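Long-range contacts in erythromycin dehydratase (Saccharopolyspora erythraea, PDB 3EL6), which probably dehydrates beta-hydroxyacyl chains to alpha,beta-unsaturated ones during assembly of the erythromycin polyketide, as a dehydratase domain of the modular synthase DEBS 2: residues V97-V102 / T152-Q157; A253-T258 / V294-V299. All blocks are in the same frame, centred on the assembly; numbering follows the deposited sequence.

Contact 1: V97-V102 / T152-Q157; sequences VLEELV and TGTLAQ
Val97 and Ala156 face each other as an antiparallel hydrogen-bonded pair: Ala156 N gives its hydrogen to Val97 O at 2.7 Å, and Val97 N returns the bond to Ala156 O at 3.0 Å. Val97 CG2, beside its own backbone N (CG1 is anti to it, chi1 172°), comes 3.2 Å from Gln157 O, just past the end of strand 148-156. Thr154 meets two residues at once. Glu99 and Glu100 both lie opposite it, a classic beta bulge, and Thr154 O accepts weak bonds from Glu99 N and Glu100 N, while Thr154 N binds Glu100 O at 2.9 Å. In the double hotdog fold each antiparallel sheet wraps round a central helix; here 97-103 runs against 148-156, and Leu98 and Leu101 pack on helix 79-93. The side chain of Glu99 runs alongside Thr154, Glu99 OE2 3.7 Å from Thr154 CG2, and the carboxylate makes a long, weak ion pair with Arg128. At the other end of the two segments, Thr152 and Val102 pair through two backbone bonds, the one from Val102 N to Thr152 O nearly straight at 176°; Thr152 OG1 is hydrogen-bonded to Asp132, with a weaker bond to Ile131 O.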
ATOM      1  N   VAL A  97      -2.776 -19.055   6.140  1.00 18.03           N
ATOM      2  CA  VAL A  97      -1.702 -20.055   6.034  1.00 18.27           C
ATOM      3  C   VAL A  97      -0.517 -19.489   5.310  1.00 18.94           C
ATOM      4  O   VAL A  97      -0.629 -18.878   4.234  1.00 18.36           O
ATOM      5  CB  VAL A  97      -2.191 -21.358   5.298  1.00 19.16           C
ATOM      6  CG1 VAL A  97      -1.042 -22.302   5.010  1.00 19.06           C
ATOM      7  CG2 VAL A  97      -3.222 -22.041   6.232  1.00 20.24           C
ATOM      8  N   LEU A  98       0.640 -19.725   5.897  1.00 19.48           N
ATOM      9  CA  LEU A  98       1.890 -19.351   5.248  1.00 21.13           C
ATOM     10  C   LEU A  98       2.307 -20.560   4.429  1.00 21.39           C
ATOM     11  O   LEU A  98       2.900 -21.510   4.946  1.00 22.13           O
ATOM     12  CB  LEU A  98       2.879 -18.971   6.346  1.00 20.52           C
ATOM     13  CG  LEU A  98       3.765 -17.756   6.327  1.00 27.97           C
ATOM     14  CD1 LEU A  98       4.986 -17.851   7.300  1.00 23.07           C
ATOM     15  CD2 LEU A  98       4.070 -17.042   4.952  1.00 25.52           C
ATOM     16  N   GLU A  99       1.917 -20.589   3.144  1.00 20.86           N
ATOM     17  CA  GLU A  99       2.259 -21.708   2.314  1.00 22.60           C
ATOM     18  C   GLU A  99       3.763 -21.865   2.161  1.00 21.54           C
ATOM     19  O   GLU A  99       4.288 -22.967   2.192  1.00 22.49           O
ATOM     20  CB  GLU A  99       1.618 -21.557   0.934  1.00 23.22           C
ATOM     21  CG  GLU A  99       2.034 -22.665   0.034  1.00 29.85           C
ATOM     22  CD  GLU A  99       1.142 -22.722  -1.165  1.00 38.67           C
ATOM     23  OE1 GLU A  99      -0.005 -23.198  -1.008  1.00 41.75           O
ATOM     24  OE2 GLU A  99       1.619 -22.295  -2.247  1.00 41.59           O
ATOM     25  N   GLU A 100       4.483 -20.768   2.016  1.00 20.46           N
ATOM     26  CA  GLU A 100       5.950 -20.812   2.133  1.00 23.21           C
ATOM     27  C   GLU A 100       6.451 -19.460   2.579  1.00 22.76           C
ATOM     28  O   GLU A 100       5.825 -18.418   2.273  1.00 20.63           O
ATOM     29  CB  GLU A 100       6.510 -21.109   0.736  1.00 25.87           C
ATOM     30  CG  GLU A 100       7.980 -20.839   0.519  1.00 32.70           C
ATOM     31  CD  GLU A 100       8.387 -20.985  -0.959  1.00 44.10           C
ATOM     32  OE1 GLU A 100       7.855 -20.208  -1.797  1.00 48.50           O
ATOM     33  OE2 GLU A 100       9.243 -21.862  -1.278  1.00 45.91           O
ATOM     34  N   LEU A 101       7.538 -19.462   3.346  1.00 22.39           N
ATOM     35  CA  LEU A 101       8.310 -18.210   3.572  1.00 21.68           C
ATOM     36  C   LEU A 101       9.761 -18.547   3.502  1.00 23.06           C
ATOM     37  O   LEU A 101      10.247 -19.469   4.228  1.00 22.51           O
ATOM     38  CB  LEU A 101       7.933 -17.574   4.923  1.00 21.02           C
ATOM     39  CG  LEU A 101       8.534 -16.158   5.048  1.00 21.15           C
ATOM     40  CD1 LEU A 101       7.731 -15.183   4.178  1.00 24.50           C
ATOM     41  CD2 LEU A 101       8.516 -15.760   6.512  1.00 25.65           C
ATOM     42  N   VAL A 102      10.475 -17.865   2.599  1.00 22.55           N
ATOM     43  CA  VAL A 102      11.893 -18.110   2.418  1.00 24.19           C
ATOM     44  C   VAL A 102      12.625 -16.891   2.950  1.00 25.31           C
ATOM     45  O   VAL A 102      12.333 -15.739   2.559  1.00 25.51           O
ATOM     46  CB  VAL A 102      12.220 -18.321   0.938  1.00 25.07           C
ATOM     47  CG1 VAL A 102      13.717 -18.544   0.760  1.00 26.91           C
ATOM     48  CG2 VAL A 102      11.451 -19.517   0.450  1.00 26.78           C
ATOM     49  N   THR A 152      10.367 -13.551   1.393  1.00 22.67           N
ATOM     50  CA  THR A 152       9.261 -13.561   0.462  1.00 22.87           C
ATOM     51  C   THR A 152       8.568 -14.908   0.565  1.00 21.41           C
ATOM     52  O   THR A 152       9.204 -15.932   0.880  1.00 22.37           O
ATOM     53  CB  THR A 152       9.737 -13.338  -0.998  1.00 25.26           C
ATOM     54  OG1 THR A 152       8.585 -13.170  -1.837  1.00 27.92           O
ATOM     55  CG2 THR A 152      10.530 -14.533  -1.489  1.00 26.86           C
ATOM     56  N   GLY A 153       7.273 -14.924   0.331  1.00 20.62           N
ATOM     57  CA  GLY A 153       6.540 -16.186   0.437  1.00 20.71           C
ATOM     58  C   GLY A 153       5.153 -16.071  -0.162  1.00 20.86           C
ATOM     59  O   GLY A 153       4.885 -15.158  -0.979  1.00 19.02           O
ATOM     60  N   THR A 154       4.270 -16.959   0.280  1.00 19.06           N
ATOM     61  CA  THR A 154       2.944 -17.114  -0.289  1.00 20.45           C
ATOM     62  C   THR A 154       1.957 -17.381   0.830  1.00 19.95           C
ATOM     63  O   THR A 154       2.248 -18.194   1.727  1.00 21.56           O
ATOM     64  CB  THR A 154       2.969 -18.325  -1.289  1.00 21.46           C
ATOM     65  OG1 THR A 154       3.910 -18.044  -2.342  1.00 23.87           O
ATOM     66  CG2 THR A 154       1.560 -18.609  -1.884  1.00 22.24           C
ATOM     67  N   LEU A 155       0.819 -16.678   0.814  1.00 18.46           N
ATOM     68  CA  LEU A 155      -0.239 -16.835   1.787  1.00 17.29           C
ATOM     69  C   LEU A 155      -1.320 -17.643   1.114  1.00 17.84           C
ATOM     70  O   LEU A 155      -1.619 -17.436  -0.104  1.00 18.60           O
ATOM     71  CB  LEU A 155      -0.866 -15.460   2.158  1.00 16.13           C
ATOM     72  CG  LEU A 155       0.192 -14.522   2.860  1.00 17.12           C
ATOM     73  CD1 LEU A 155      -0.532 -13.186   3.030  1.00 20.50           C
ATOM     74  CD2 LEU A 155       0.548 -15.186   4.239  1.00 17.02           C
ATOM     75  N   ALA A 156      -1.964 -18.519   1.867  1.00 19.00           N
ATOM     76  CA  ALA A 156      -3.029 -19.356   1.260  1.00 18.83           C
ATOM     77  C   ALA A 156      -4.143 -19.575   2.256  1.00 19.16           C
ATOM     78  O   ALA A 156      -4.113 -19.115   3.400  1.00 17.86           O
ATOM     79  CB  ALA A 156      -2.463 -20.705   0.891  1.00 19.16           C
ATOM     80  N   GLN A 157      -5.092 -20.409   1.848  1.00 17.28           N
ATOM     81  CA  GLN A 157      -6.321 -20.606   2.606  1.00 17.59           C
ATOM     82  C   GLN A 157      -6.143 -21.545   3.840  1.00 18.45           C
ATOM     83  O   GLN A 157      -5.327 -22.451   3.819  1.00 18.52           O
ATOM     84  CB  GLN A 157      -7.388 -21.250   1.683  1.00 18.78           C
ATOM     85  CG  GLN A 157      -7.678 -20.342   0.422  1.00 18.45           C
ATOM     86  CD  GLN A 157      -6.800 -20.530  -0.787  1.00 18.31           C
ATOM     87  OE1 GLN A 157      -5.776 -21.223  -0.775  1.00 19.91           O
ATOM     88  NE2 GLN A 157      -7.224 -19.894  -1.912  1.00 19.50           N
TER

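Contact 2: A253-T258 / V294-V299; sequences AWNTVT and VDSLVV
The Trp254 indole has the CD2 methyl of Leu297 over one face, a CH-pi contact 3.6 Å from the centroid of the five-membered ring and only 5° off its normal. At the ring edge, near its plane, comes Val294, whose CG2 lies 4.0 Å from Trp254 CZ3. Trp254 and Leu297 form an antiparallel non-hydrogen-bonded pair of the double hotdog fold, on the sheet face that also carries Val257 and Val294; Leu230 and Ala234 of helix 227-235 pack against the indole, and Ala234 touches Leu297 too. With CG beside the backbone N (chi1 -68°), the indole lies alongside Leu297, pointing the same way, and presents a face to CD2.

Ala253 and Val298 put their side chains on the other face of the sheet, and between their backbones Val298 N bonds Ala253 O at 2.9 Å, with a weak return bond. Next to them, Asn255 N donates to Ser296 O, and Ser296 N to Asn255 O. The OG of Ser296 sits 3.2 Å from Asn255 OD1.

At Asp295 the strand is disturbed: Asp295 and Ser296 both face Asn255, a classic beta bulge. Asp295 N bonds Thr256 O at 3.1 Å, approaching from above the carbonyl plane, and makes a second, weak bond to Asn255 O. The carboxylate crosses the Thr256 side chain, Asp295 OD2 3.3 Å from Thr256 CB, and one water gives its hydrogens to both Thr256 O, at 2.7 Å, and Asp295 OD1.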
ATOM      1  N   ALA A 253      13.789 -21.753   5.469  1.00 27.72           N
ATOM      2  CA  ALA A 253      12.561 -21.872   4.686  1.00 26.26           C
ATOM      3  C   ALA A 253      11.529 -22.541   5.546  1.00 25.80           C
ATOM      4  O   ALA A 253      11.817 -23.613   6.133  1.00 26.48           O
ATOM      5  CB  ALA A 253      12.814 -22.732   3.427  1.00 27.04           C
ATOM      6  N   TRP A 254      10.354 -21.927   5.661  1.00 22.67           N
ATOM      7  CA  TRP A 254       9.271 -22.520   6.404  1.00 22.33           C
ATOM      8  C   TRP A 254       8.171 -22.862   5.411  1.00 22.99           C
ATOM      9  O   TRP A 254       7.736 -21.995   4.648  1.00 22.55           O
ATOM     10  CB  TRP A 254       8.702 -21.508   7.388  1.00 23.39           C
ATOM     11  CG  TRP A 254       9.642 -21.121   8.550  1.00 24.10           C
ATOM     12  CD1 TRP A 254      10.794 -20.394   8.467  1.00 24.34           C
ATOM     13  CD2 TRP A 254       9.412 -21.370   9.943  1.00 24.58           C
ATOM     14  NE1 TRP A 254      11.309 -20.195   9.745  1.00 22.91           N
ATOM     15  CE2 TRP A 254      10.475 -20.782  10.658  1.00 23.48           C
ATOM     16  CE3 TRP A 254       8.412 -22.006  10.643  1.00 23.77           C
ATOM     17  CZ2 TRP A 254      10.574 -20.850  12.051  1.00 27.22           C
ATOM     18  CZ3 TRP A 254       8.507 -22.069  12.063  1.00 29.50           C
ATOM     19  CH2 TRP A 254       9.583 -21.495  12.729  1.00 23.86           C
ATOM     20  N   ASN A 255       7.706 -24.114   5.434  1.00 24.59           N
ATOM     21  CA  ASN A 255       6.783 -24.646   4.411  1.00 24.36           C
ATOM     22  C   ASN A 255       5.498 -25.095   5.054  1.00 24.88           C
ATOM     23  O   ASN A 255       5.513 -25.941   5.966  1.00 25.91           O
ATOM     24  CB  ASN A 255       7.424 -25.847   3.652  1.00 25.97           C
ATOM     25  CG  ASN A 255       8.668 -25.459   2.893  1.00 29.30           C
ATOM     26  OD1 ASN A 255       9.779 -25.922   3.187  1.00 36.12           O
ATOM     27  ND2 ASN A 255       8.508 -24.607   1.921  1.00 26.08           N
ATOM     28  N   THR A 256       4.394 -24.489   4.631  1.00 22.96           N
ATOM     29  CA  THR A 256       3.093 -24.718   5.116  1.00 23.51           C
ATOM     30  C   THR A 256       2.974 -24.578   6.627  1.00 23.95           C
ATOM     31  O   THR A 256       2.882 -25.573   7.359  1.00 23.15           O
ATOM     32  CB  THR A 256       2.460 -26.052   4.605  1.00 25.15           C
ATOM     33  OG1 THR A 256       2.609 -26.127   3.180  1.00 28.14           O
ATOM     34  CG2 THR A 256       0.974 -26.078   4.943  1.00 26.61           C
ATOM     35  N   VAL A 257       2.885 -23.317   7.062  1.00 20.51           N
ATOM     36  CA  VAL A 257       2.735 -23.022   8.470  1.00 20.85           C
ATOM     37  C   VAL A 257       1.302 -22.739   8.701  1.00 20.09           C
ATOM     38  O   VAL A 257       0.734 -21.792   8.108  1.00 21.56           O
ATOM     39  CB  VAL A 257       3.591 -21.751   8.891  1.00 18.59           C
ATOM     40  CG1 VAL A 257       3.453 -21.592  10.409  1.00 19.63           C
ATOM     41  CG2 VAL A 257       5.030 -21.988   8.431  1.00 20.93           C
ATOM     42  N   THR A 258       0.646 -23.559   9.521  1.00 20.48           N
ATOM     43  CA  THR A 258      -0.765 -23.322   9.819  1.00 21.33           C
ATOM     44  C   THR A 258      -0.954 -23.002  11.305  1.00 23.57           C
ATOM     45  O   THR A 258      -0.299 -23.616  12.169  1.00 23.70           O
ATOM     46  CB  THR A 258      -1.661 -24.576   9.472  1.00 24.08           C
ATOM     47  OG1 THR A 258      -1.406 -25.606  10.457  1.00 27.24           O
ATOM     48  CG2 THR A 258      -1.321 -25.110   8.054  1.00 20.54           C
ATOM     49  N   VAL A 294       3.792 -27.203  10.854  1.00 21.56           N
ATOM     50  CA  VAL A 294       4.736 -26.752   9.881  1.00 20.97           C
ATOM     51  C   VAL A 294       5.091 -28.008   9.102  1.00 23.68           C
ATOM     52  O   VAL A 294       5.587 -29.037   9.667  1.00 23.60           O
ATOM     53  CB  VAL A 294       6.046 -26.174  10.514  1.00 21.39           C
ATOM     54  CG1 VAL A 294       7.133 -25.855   9.384  1.00 21.62           C
ATOM     55  CG2 VAL A 294       5.764 -24.964  11.440  1.00 20.00           C
ATOM     56  N   ASP A 295       4.757 -28.018   7.813  1.00 24.12           N
ATOM     57  CA  ASP A 295       5.021 -29.236   7.027  1.00 26.19           C
ATOM     58  C   ASP A 295       6.512 -29.542   6.938  1.00 26.73           C
ATOM     59  O   ASP A 295       6.932 -30.718   7.064  1.00 27.22           O
ATOM     60  CB  ASP A 295       4.430 -29.130   5.616  1.00 27.48           C
ATOM     61  CG  ASP A 295       2.937 -29.388   5.580  1.00 34.58           C
ATOM     62  OD1 ASP A 295       2.286 -29.609   6.639  1.00 41.20           O
ATOM     63  OD2 ASP A 295       2.375 -29.390   4.445  1.00 43.06           O
ATOM     64  N   SER A 296       7.336 -28.525   6.710  1.00 25.91           N
ATOM     65  CA  SER A 296       8.782 -28.662   6.875  1.00 27.52           C
ATOM     66  C   SER A 296       9.454 -27.347   7.155  1.00 28.03           C
ATOM     67  O   SER A 296       9.121 -26.320   6.532  1.00 25.42           O
ATOM     68  CB  SER A 296       9.502 -29.299   5.662  1.00 28.81           C
ATOM     69  OG  SER A 296       9.018 -28.738   4.479  1.00 31.29           O
ATOM     70  N   LEU A 297      10.397 -27.404   8.102  1.00 26.59           N
ATOM     71  CA  LEU A 297      11.241 -26.290   8.440  1.00 28.34           C
ATOM     72  C   LEU A 297      12.600 -26.747   7.965  1.00 28.56           C
ATOM     73  O   LEU A 297      13.090 -27.812   8.401  1.00 27.04           O
ATOM     74  CB  LEU A 297      11.317 -26.163   9.968  1.00 28.33           C
ATOM     75  CG  LEU A 297      11.590 -24.770  10.523  1.00 31.79           C
ATOM     76  CD1 LEU A 297      12.271 -24.794  11.883  1.00 31.53           C
ATOM     77  CD2 LEU A 297      12.226 -23.818   9.540  1.00 29.36           C
ATOM     78  N   VAL A 298      13.230 -25.966   7.105  1.00 29.17           N
ATOM     79  CA  VAL A 298      14.500 -26.367   6.492  1.00 30.93           C
ATOM     80  C   VAL A 298      15.609 -25.484   6.984  1.00 34.04           C
ATOM     81  O   VAL A 298      15.468 -24.244   7.049  1.00 33.45           O
ATOM     82  CB  VAL A 298      14.445 -26.220   4.959  1.00 30.28           C
ATOM     83  CG1 VAL A 298      15.722 -26.774   4.331  1.00 31.47           C
ATOM     84  CG2 VAL A 298      13.255 -26.912   4.434  1.00 30.90           C
ATOM     85  N   VAL A 299      16.739 -26.105   7.306  1.00 36.88           N
ATOM     86  CA  VAL A 299      17.907 -25.347   7.726  1.00 41.12           C
ATOM     87  C   VAL A 299      18.978 -25.399   6.637  1.00 44.11           C
ATOM     88  O   VAL A 299      19.051 -26.334   5.856  1.00 44.58           O
ATOM     89  CB  VAL A 299      18.455 -25.856   9.078  1.00 41.28           C
ATOM     90  CG1 VAL A 299      17.372 -25.756  10.181  1.00 40.48           C
ATOM     91  CG2 VAL A 299      18.924 -27.305   8.923  1.00 42.44           C
TER
HETATM   92  O   HOH W   1       1.319 -27.676   8.111  1.00 30.59           O
HETATM   93  O   HOH W   2       4.630 -27.876   2.285  1.00 41.65           O

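How the contacts relate
Contact 1 closes before contact 2 opens along the chain, yet their centres lie about 10 Å apart, on the same side of the chain's centre. Strands 97-103 and 251-259 are neighbours, so the order 148-156, 97-103, 251-259, 290-299 runs antiparallel across both contacts. The seam between them probably carries hydrogen bonds from Val257 N to Leu98 O and from Trp254 N to Leu101 O, with Val97 packing on Val257 and Thr258. Each contact has its own helix beneath it, 79-93 for contact 1 and 227-235 for contact 2. This is consistent with two hotdog units joined side by side within one chain.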